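Local atomic coordinates of SAM-dependent methyltransferase (Pyrococcus horikoshii, PDB entry 1WZN), a protein that probably transfers the methyl group of S-adenosylmethionine to a substrate not yet identified, and binds the product S-adenosylhomocysteine. Residues F102-I116 with A132-P146. Sequence-based numbering, arbitrary orientation.
With SAH (S-adenosyl-L-homocysteine), chain F.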
loop_
_atom_site.group_PDB
_atom_site.type_symbol
_atom_site.label_atom_id
_atom_site.label_comp_id
_atom_site.label_asym_id
_atom_site.label_seq_id
_atom_site.Cartn_x
_atom_site.Cartn_y
_atom_site.Cartn_z
ATOM N N PHE A 102 -38.983 -11.759 -27.837
ATOM C CA PHE A 102 -40.213 -11.900 -27.074
ATOM C C PHE A 102 -40.997 -10.603 -27.179
ATOM O O PHE A 102 -40.418 -9.516 -27.177
ATOM C CB PHE A 102 -39.887 -12.211 -25.615
ATOM C CG PHE A 102 -39.105 -13.477 -25.440
ATOM C CD1 PHE A 102 -39.685 -14.711 -25.726
ATOM C CD2 PHE A 102 -37.785 -13.438 -25.014
ATOM C CE1 PHE A 102 -38.958 -15.890 -25.588
ATOM C CE2 PHE A 102 -37.048 -14.605 -24.874
ATOM C CZ PHE A 102 -37.636 -15.839 -25.162
ATOM N N LYS A 103 -42.317 -10.714 -27.264
ATOM C CA LYS A 103 -43.147 -9.529 -27.396
ATOM C C LYS A 103 -44.192 -9.402 -26.301
ATOM O O LYS A 103 -45.194 -10.128 -26.296
ATOM C CB LYS A 103 -43.842 -9.527 -28.762
ATOM C CG LYS A 103 -42.888 -9.683 -29.934
ATOM C CD LYS A 103 -41.959 -8.483 -30.060
ATOM C CE LYS A 103 -40.835 -8.767 -31.049
ATOM N NZ LYS A 103 -41.357 -9.355 -32.318
ATOM N N ASN A 104 -43.943 -8.476 -25.378
ATOM C CA ASN A 104 -44.854 -8.194 -24.278
ATOM C C ASN A 104 -45.450 -9.467 -23.683
ATOM O O ASN A 104 -46.672 -9.625 -23.613
ATOM C CB ASN A 104 -45.955 -7.263 -24.793
ATOM C CG ASN A 104 -45.403 -6.189 -25.728
ATOM O OD1 ASN A 104 -45.472 -6.312 -26.958
ATOM N ND2 ASN A 104 -44.819 -5.143 -25.144
ATOM N N GLU A 105 -44.585 -10.373 -23.235
ATOM C CA GLU A 105 -45.078 -11.623 -22.682
ATOM C C GLU A 105 -44.516 -12.031 -21.324
ATOM O O GLU A 105 -44.819 -13.113 -20.830
ATOM C CB GLU A 105 -44.872 -12.744 -23.701
ATOM C CG GLU A 105 -43.427 -13.050 -24.035
ATOM C CD GLU A 105 -43.320 -14.051 -25.172
ATOM O OE1 GLU A 105 -43.364 -13.633 -26.354
ATOM O OE2 GLU A 105 -43.213 -15.260 -24.882
ATOM N N PHE A 106 -43.704 -11.168 -20.719
ATOM C CA PHE A 106 -43.141 -11.459 -19.402
ATOM C C PHE A 106 -43.523 -10.370 -18.413
ATOM O O PHE A 106 -43.558 -9.186 -18.763
ATOM C CB PHE A 106 -41.615 -11.575 -19.487
ATOM C CG PHE A 106 -41.148 -12.838 -20.139
ATOM C CD1 PHE A 106 -41.194 -14.050 -19.450
ATOM C CD2 PHE A 106 -40.698 -12.832 -21.453
ATOM C CE1 PHE A 106 -40.801 -15.236 -20.065
ATOM C CE2 PHE A 106 -40.302 -14.016 -22.079
ATOM C CZ PHE A 106 -40.355 -15.221 -21.380
ATOM N N ASP A 107 -43.833 -10.772 -17.183
ATOM C CA ASP A 107 -44.196 -9.816 -16.143
ATOM C C ASP A 107 -42.938 -9.145 -15.619
ATOM O O ASP A 107 -42.980 -8.023 -15.114
ATOM C CB ASP A 107 -44.900 -10.512 -14.980
ATOM C CG ASP A 107 -46.165 -11.221 -15.409
ATOM O OD1 ASP A 107 -46.978 -10.594 -16.115
ATOM O OD2 ASP A 107 -46.338 -12.394 -15.030
ATOM N N ALA A 108 -41.819 -9.853 -15.723
ATOM C CA ALA A 108 -40.540 -9.315 -15.277
ATOM C C ALA A 108 -39.407 -9.954 -16.059
ATOM O O ALA A 108 -39.517 -11.087 -16.535
ATOM C CB ALA A 108 -40.347 -9.567 -13.785
ATOM N N VAL A 109 -38.318 -9.208 -16.194
ATOM C CA VAL A 109 -37.135 -9.693 -16.886
ATOM C C VAL A 109 -35.992 -9.394 -15.932
ATOM O O VAL A 109 -35.919 -8.296 -15.380
ATOM C CB VAL A 109 -36.891 -8.933 -18.205
ATOM C CG1 VAL A 109 -35.588 -9.410 -18.846
ATOM C CG2 VAL A 109 -38.064 -9.159 -19.169
ATOM N N THR A 110 -35.118 -10.371 -15.724
ATOM C CA THR A 110 -33.989 -10.191 -14.823
ATOM C C THR A 110 -32.664 -10.530 -15.496
ATOM O O THR A 110 -32.609 -11.279 -16.470
ATOM C CB THR A 110 -34.114 -11.095 -13.564
ATOM O OG1 THR A 110 -34.215 -12.468 -13.971
ATOM C CG2 THR A 110 -35.346 -10.728 -12.747
ATOM N N MET A 111 -31.596 -9.942 -14.973
ATOM C CA MET A 111 -30.247 -10.215 -15.446
ATOM C C MET A 111 -29.436 -10.078 -14.181
ATOM O O MET A 111 -29.170 -8.966 -13.726
ATOM C CB MET A 111 -29.780 -9.208 -16.490
ATOM C CG MET A 111 -28.349 -9.485 -16.934
ATOM S SD MET A 111 -27.868 -8.593 -18.417
ATOM C CE MET A 111 -28.500 -9.703 -19.653
ATOM N N PHE A 112 -29.052 -11.217 -13.619
ATOM C CA PHE A 112 -28.331 -11.250 -12.355
ATOM C C PHE A 112 -26.823 -11.407 -12.402
ATOM O O PHE A 112 -26.264 -12.069 -13.282
ATOM C CB PHE A 112 -28.887 -12.381 -11.475
ATOM C CG PHE A 112 -30.315 -12.185 -11.044
ATOM C CD1 PHE A 112 -30.649 -11.208 -10.107
ATOM C CD2 PHE A 112 -31.325 -12.987 -11.563
ATOM C CE1 PHE A 112 -31.971 -11.035 -9.691
ATOM C CE2 PHE A 112 -32.648 -12.823 -11.156
ATOM C CZ PHE A 112 -32.974 -11.849 -10.219
ATOM N N PHE A 113 -26.184 -10.780 -11.422
ATOM C CA PHE A 113 -24.745 -10.855 -11.214
ATOM C C PHE A 113 -23.800 -10.149 -12.181
ATOM O O PHE A 113 -22.951 -10.778 -12.823
ATOM C CB PHE A 113 -24.338 -12.329 -11.049
ATOM C CG PHE A 113 -23.023 -12.526 -10.326
ATOM C CD1 PHE A 113 -22.698 -11.751 -9.215
ATOM C CD2 PHE A 113 -22.117 -13.492 -10.752
ATOM C CE1 PHE A 113 -21.486 -11.935 -8.540
ATOM C CE2 PHE A 113 -20.902 -13.684 -10.083
ATOM C CZ PHE A 113 -20.590 -12.901 -8.977
ATOM N N SER A 114 -23.966 -8.833 -12.281
ATOM C CA SER A 114 -23.087 -7.981 -13.081
ATOM C C SER A 114 -22.957 -8.230 -14.567
ATOM O O SER A 114 -22.027 -7.716 -15.189
ATOM C CB SER A 114 -21.684 -8.026 -12.475
ATOM O OG SER A 114 -21.758 -7.979 -11.063
ATOM N N THR A 115 -23.874 -8.982 -15.159
ATOM C CA THR A 115 -23.751 -9.268 -16.578
ATOM C C THR A 115 -23.863 -8.088 -17.539
ATOM O O THR A 115 -23.404 -8.187 -18.676
ATOM C CB THR A 115 -24.729 -10.387 -16.988
ATOM O OG1 THR A 115 -24.431 -11.554 -16.216
ATOM C CG2 THR A 115 -24.579 -10.734 -18.471
ATOM N N ILE A 116 -24.433 -6.960 -17.121
ATOM C CA ILE A 116 -24.495 -5.845 -18.065
ATOM C C ILE A 116 -23.093 -5.393 -18.447
ATOM O O ILE A 116 -22.907 -4.754 -19.483
ATOM C CB ILE A 116 -25.258 -4.602 -17.525
ATOM C CG1 ILE A 116 -24.617 -4.098 -16.234
ATOM C CG2 ILE A 116 -26.732 -4.930 -17.347
ATOM C CD1 ILE A 116 -25.191 -2.772 -15.765
ATOM N N ALA A 132 -37.471 -4.050 -22.958
ATOM C CA ALA A 132 -38.709 -3.280 -22.917
ATOM C C ALA A 132 -39.761 -3.950 -23.810
ATOM O O ALA A 132 -40.930 -4.042 -23.435
ATOM C CB ALA A 132 -38.460 -1.854 -23.383
ATOM N N GLU A 133 -39.342 -4.426 -24.979
ATOM C CA GLU A 133 -40.266 -5.079 -25.904
ATOM C C GLU A 133 -40.781 -6.416 -25.366
ATOM O O GLU A 133 -41.862 -6.865 -25.742
ATOM C CB GLU A 133 -39.602 -5.294 -27.268
ATOM C CG GLU A 133 -39.138 -4.010 -27.938
ATOM C CD GLU A 133 -38.688 -4.215 -29.373
ATOM O OE1 GLU A 133 -37.891 -5.145 -29.631
ATOM O OE2 GLU A 133 -39.128 -3.436 -30.246
ATOM N N ALA A 134 -40.013 -7.049 -24.483
ATOM C CA ALA A 134 -40.420 -8.335 -23.911
ATOM C C ALA A 134 -41.395 -8.210 -22.739
ATOM O O ALA A 134 -42.080 -9.173 -22.387
ATOM C CB ALA A 134 -39.182 -9.117 -23.469
ATOM N N LEU A 135 -41.471 -7.024 -22.145
ATOM C CA LEU A 135 -42.323 -6.799 -20.980
ATOM C C LEU A 135 -43.795 -6.473 -21.195
ATOM O O LEU A 135 -44.163 -5.772 -22.139
ATOM C CB LEU A 135 -41.731 -5.679 -20.121
ATOM C CG LEU A 135 -40.461 -5.971 -19.323
ATOM C CD1 LEU A 135 -39.907 -4.655 -18.765
ATOM C CD2 LEU A 135 -40.770 -6.939 -18.195
ATOM N N LYS A 136 -44.627 -6.984 -20.291
ATOM C CA LYS A 136 -46.059 -6.696 -20.308
ATOM C C LYS A 136 -46.168 -5.321 -19.655
ATOM O O LYS A 136 -45.276 -4.916 -18.906
ATOM C CB LYS A 136 -46.832 -7.708 -19.459
ATOM C CG LYS A 136 -46.857 -9.121 -20.008
ATOM C CD LYS A 136 -47.793 -9.978 -19.172
ATOM C CE LYS A 136 -47.788 -11.423 -19.617
ATOM N NZ LYS A 136 -48.681 -12.206 -18.729
ATOM N N PRO A 137 -47.257 -4.582 -19.925
ATOM C CA PRO A 137 -47.422 -3.254 -19.329
ATOM C C PRO A 137 -47.292 -3.304 -17.814
ATOM O O PRO A 137 -47.880 -4.164 -17.161
ATOM C CB PRO A 137 -48.827 -2.847 -19.773
ATOM C CG PRO A 137 -48.976 -3.543 -21.086
ATOM C CD PRO A 137 -48.406 -4.912 -20.788
ATOM N N GLY A 138 -46.519 -2.384 -17.253
ATOM C CA GLY A 138 -46.347 -2.369 -15.810
ATOM C C GLY A 138 -45.331 -3.384 -15.308
ATOM O O GLY A 138 -45.075 -3.461 -14.110
ATOM N N GLY A 139 -44.757 -4.165 -16.218
ATOM C CA GLY A 139 -43.768 -5.156 -15.825
ATOM C C GLY A 139 -42.446 -4.502 -15.459
ATOM O O GLY A 139 -42.246 -3.313 -15.729
ATOM N N VAL A 140 -41.528 -5.269 -14.870
ATOM C CA VAL A 140 -40.244 -4.704 -14.464
ATOM C C VAL A 140 -38.992 -5.438 -14.933
ATOM O O VAL A 140 -38.993 -6.657 -15.119
ATOM C CB VAL A 140 -40.149 -4.580 -12.915
ATOM C CG1 VAL A 140 -41.249 -3.663 -12.394
ATOM C CG2 VAL A 140 -40.257 -5.959 -12.258
ATOM N N PHE A 141 -37.924 -4.667 -15.127
ATOM C CA PHE A 141 -36.616 -5.200 -15.508
ATOM C C PHE A 141 -35.744 -4.938 -14.281
ATOM O O PHE A 141 -35.761 -3.830 -13.732
ATOM C CB PHE A 141 -36.047 -4.457 -16.727
ATOM C CG PHE A 141 -34.584 -4.736 -16.981
ATOM C CD1 PHE A 141 -34.129 -6.039 -17.170
ATOM C CD2 PHE A 141 -33.664 -3.693 -17.024
ATOM C CE1 PHE A 141 -32.773 -6.299 -17.400
ATOM C CE2 PHE A 141 -32.306 -3.942 -17.253
ATOM C CZ PHE A 141 -31.862 -5.242 -17.441
ATOM N N ILE A 142 -35.012 -5.958 -13.836
ATOM C CA ILE A 142 -34.149 -5.842 -12.657
ATOM C C ILE A 142 -32.764 -6.399 -12.971
ATOM O O ILE A 142 -32.637 -7.520 -13.461
ATOM C CB ILE A 142 -34.719 -6.651 -11.458
ATOM C CG1 ILE A 142 -36.127 -6.169 -11.105
ATOM C CG2 ILE A 142 -33.811 -6.509 -10.240
ATOM C CD1 ILE A 142 -36.859 -7.098 -10.141
ATOM N N THR A 143 -31.722 -5.621 -12.695
ATOM C CA THR A 143 -30.367 -6.097 -12.942
ATOM C C THR A 143 -29.424 -5.467 -11.924
ATOM O O THR A 143 -29.596 -4.309 -11.555
ATOM C CB THR A 143 -29.900 -5.758 -14.386
ATOM O OG1 THR A 143 -28.722 -6.512 -14.692
ATOM C CG2 THR A 143 -29.599 -4.265 -14.535
ATOM N N ASP A 144 -28.438 -6.235 -11.466
ATOM C CA ASP A 144 -27.485 -5.735 -10.480
ATOM C C ASP A 144 -26.064 -5.676 -11.017
ATOM O O ASP A 144 -25.668 -6.480 -11.854
ATOM C CB ASP A 144 -27.499 -6.616 -9.219
ATOM C CG ASP A 144 -27.036 -8.038 -9.493
ATOM O OD1 ASP A 144 -27.694 -8.730 -10.293
ATOM O OD2 ASP A 144 -26.012 -8.470 -8.914
ATOM N N PHE A 145 -25.294 -4.714 -10.525
ATOM C CA PHE A 145 -23.908 -4.578 -10.943
ATOM C C PHE A 145 -23.133 -3.929 -9.806
ATOM O O PHE A 145 -23.708 -3.241 -8.961
ATOM C CB PHE A 145 -23.805 -3.781 -12.251
ATOM C CG PHE A 145 -24.404 -2.413 -12.184
ATOM C CD1 PHE A 145 -23.590 -1.289 -12.108
ATOM C CD2 PHE A 145 -25.781 -2.244 -12.203
ATOM C CE1 PHE A 145 -24.144 -0.012 -12.053
ATOM C CE2 PHE A 145 -26.344 -0.978 -12.148
ATOM C CZ PHE A 145 -25.523 0.143 -12.073
ATOM N N PRO A 146 -21.814 -4.166 -9.752
ATOM C CA PRO A 146 -20.982 -3.606 -8.687
ATOM C C PRO A 146 -20.386 -2.232 -8.933
ATOM O O PRO A 146 -20.396 -1.716 -10.049
ATOM C CB PRO A 146 -19.905 -4.669 -8.520
ATOM C CG PRO A 146 -19.652 -5.065 -9.933
ATOM C CD PRO A 146 -21.054 -5.153 -10.542
HETATM N N SAH F . -27.139 -15.016 -13.931
HETATM C CA SAH F . -26.163 -16.095 -13.475
HETATM C CB SAH F . -24.838 -16.142 -14.186
HETATM C CG SAH F . -23.875 -14.966 -14.142
HETATM S SD SAH F . -22.446 -15.440 -15.217
HETATM C C SAH F . -25.978 -15.885 -11.905
HETATM O O SAH F . -26.588 -14.968 -11.324
HETATM O OXT SAH F . -25.188 -16.725 -11.317
HETATM C "C5'" SAH F . -22.666 -14.493 -16.674
HETATM C "C4'" SAH F . -23.511 -15.303 -17.773
HETATM O "O4'" SAH F . -23.548 -14.390 -18.876
HETATM C "C3'" SAH F . -22.856 -16.544 -18.333
HETATM O "O3'" SAH F . -23.659 -17.696 -18.070
HETATM C "C2'" SAH F . -22.682 -16.196 -19.868
HETATM O "O2'" SAH F . -22.780 -17.345 -20.700
HETATM C "C1'" SAH F . -23.780 -15.171 -20.088
HETATM N N9 SAH F . -23.674 -14.353 -21.148
HETATM C C8 SAH F . -22.709 -13.436 -21.542
HETATM N N7 SAH F . -22.955 -12.812 -22.647
HETATM C C5 SAH F . -24.207 -13.336 -23.073
HETATM C C6 SAH F . -25.012 -13.043 -24.224
HETATM N N6 SAH F . -24.673 -12.149 -25.163
HETATM N N1 SAH F . -26.188 -13.760 -24.305
HETATM C C2 SAH F . -26.569 -14.680 -23.372
HETATM N N3 SAH F . -25.823 -14.986 -22.253
HETATM C C4 SAH F . -24.661 -14.281 -22.170
HETATM O O HOH W 1 -47.603 -13.875 -17.359
HETATM O O HOH W 2 -23.535 -7.493 -9.024
HETATM O O HOH W 3 -26.012 -6.763 -14.535
#
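The carbonyl oxygen of A134, at the end of helix 121-134, accepts two backbone N-H groups: E105 N at 2.9 Å, standing above the carbonyl plane rather than on a lone pair, and F106 N, nearly in line with the C=O bond. One residue earlier, E133 O takes N104 N in a straight bond (2.7 Å, 168°), and N104 ND2 reaches L135 O, so the 102-105 loop and the start of strand 106-111 close over the helix terminus. K136 runs extended past F106 O to D107, where NZ and OD1 form a long salt bridge of 3.5 Å; R40 also pairs with this carboxylate, whose OD2 accepts R43 N and R44 N. Beyond the type II turn K136-G139, the strands lie parallel, 5° apart, with V109 N and O bonded to V140 O and I142 N in the alternating ladder of a parallel sheet. On the face shared by V109 and F141, V109 splits its branches: CG1, anti to the backbone N (chi1 176°), meets F141 CD1, while CG2 packs on L135 CD2 at 3.6 Å. T143 OG1 donates to M111 O at 2.7 Å and accepts from a water that also links D144 O and I116 N. D144 then turns its carboxylate back, its OD1 taking F113 N on the syn side at 2.8 Å; S114 N binds D144 O. These bonds probably help to hold the 112-114 loop, where F112 O accepts a hydrogen bond from the amino nitrogen of S-adenosylhomocysteine. I116 CD1 sits over one F145 face, a CH-pi contact. The pair is the 106-111/139-146 beta-alpha-beta unit of a Rossmann-like methyltransferase sheet: strand 44-48 flanks 106-111, strand 242-248 runs antiparallel beside 139-146, and helix 23-36 packs on the face bearing A108 and I142.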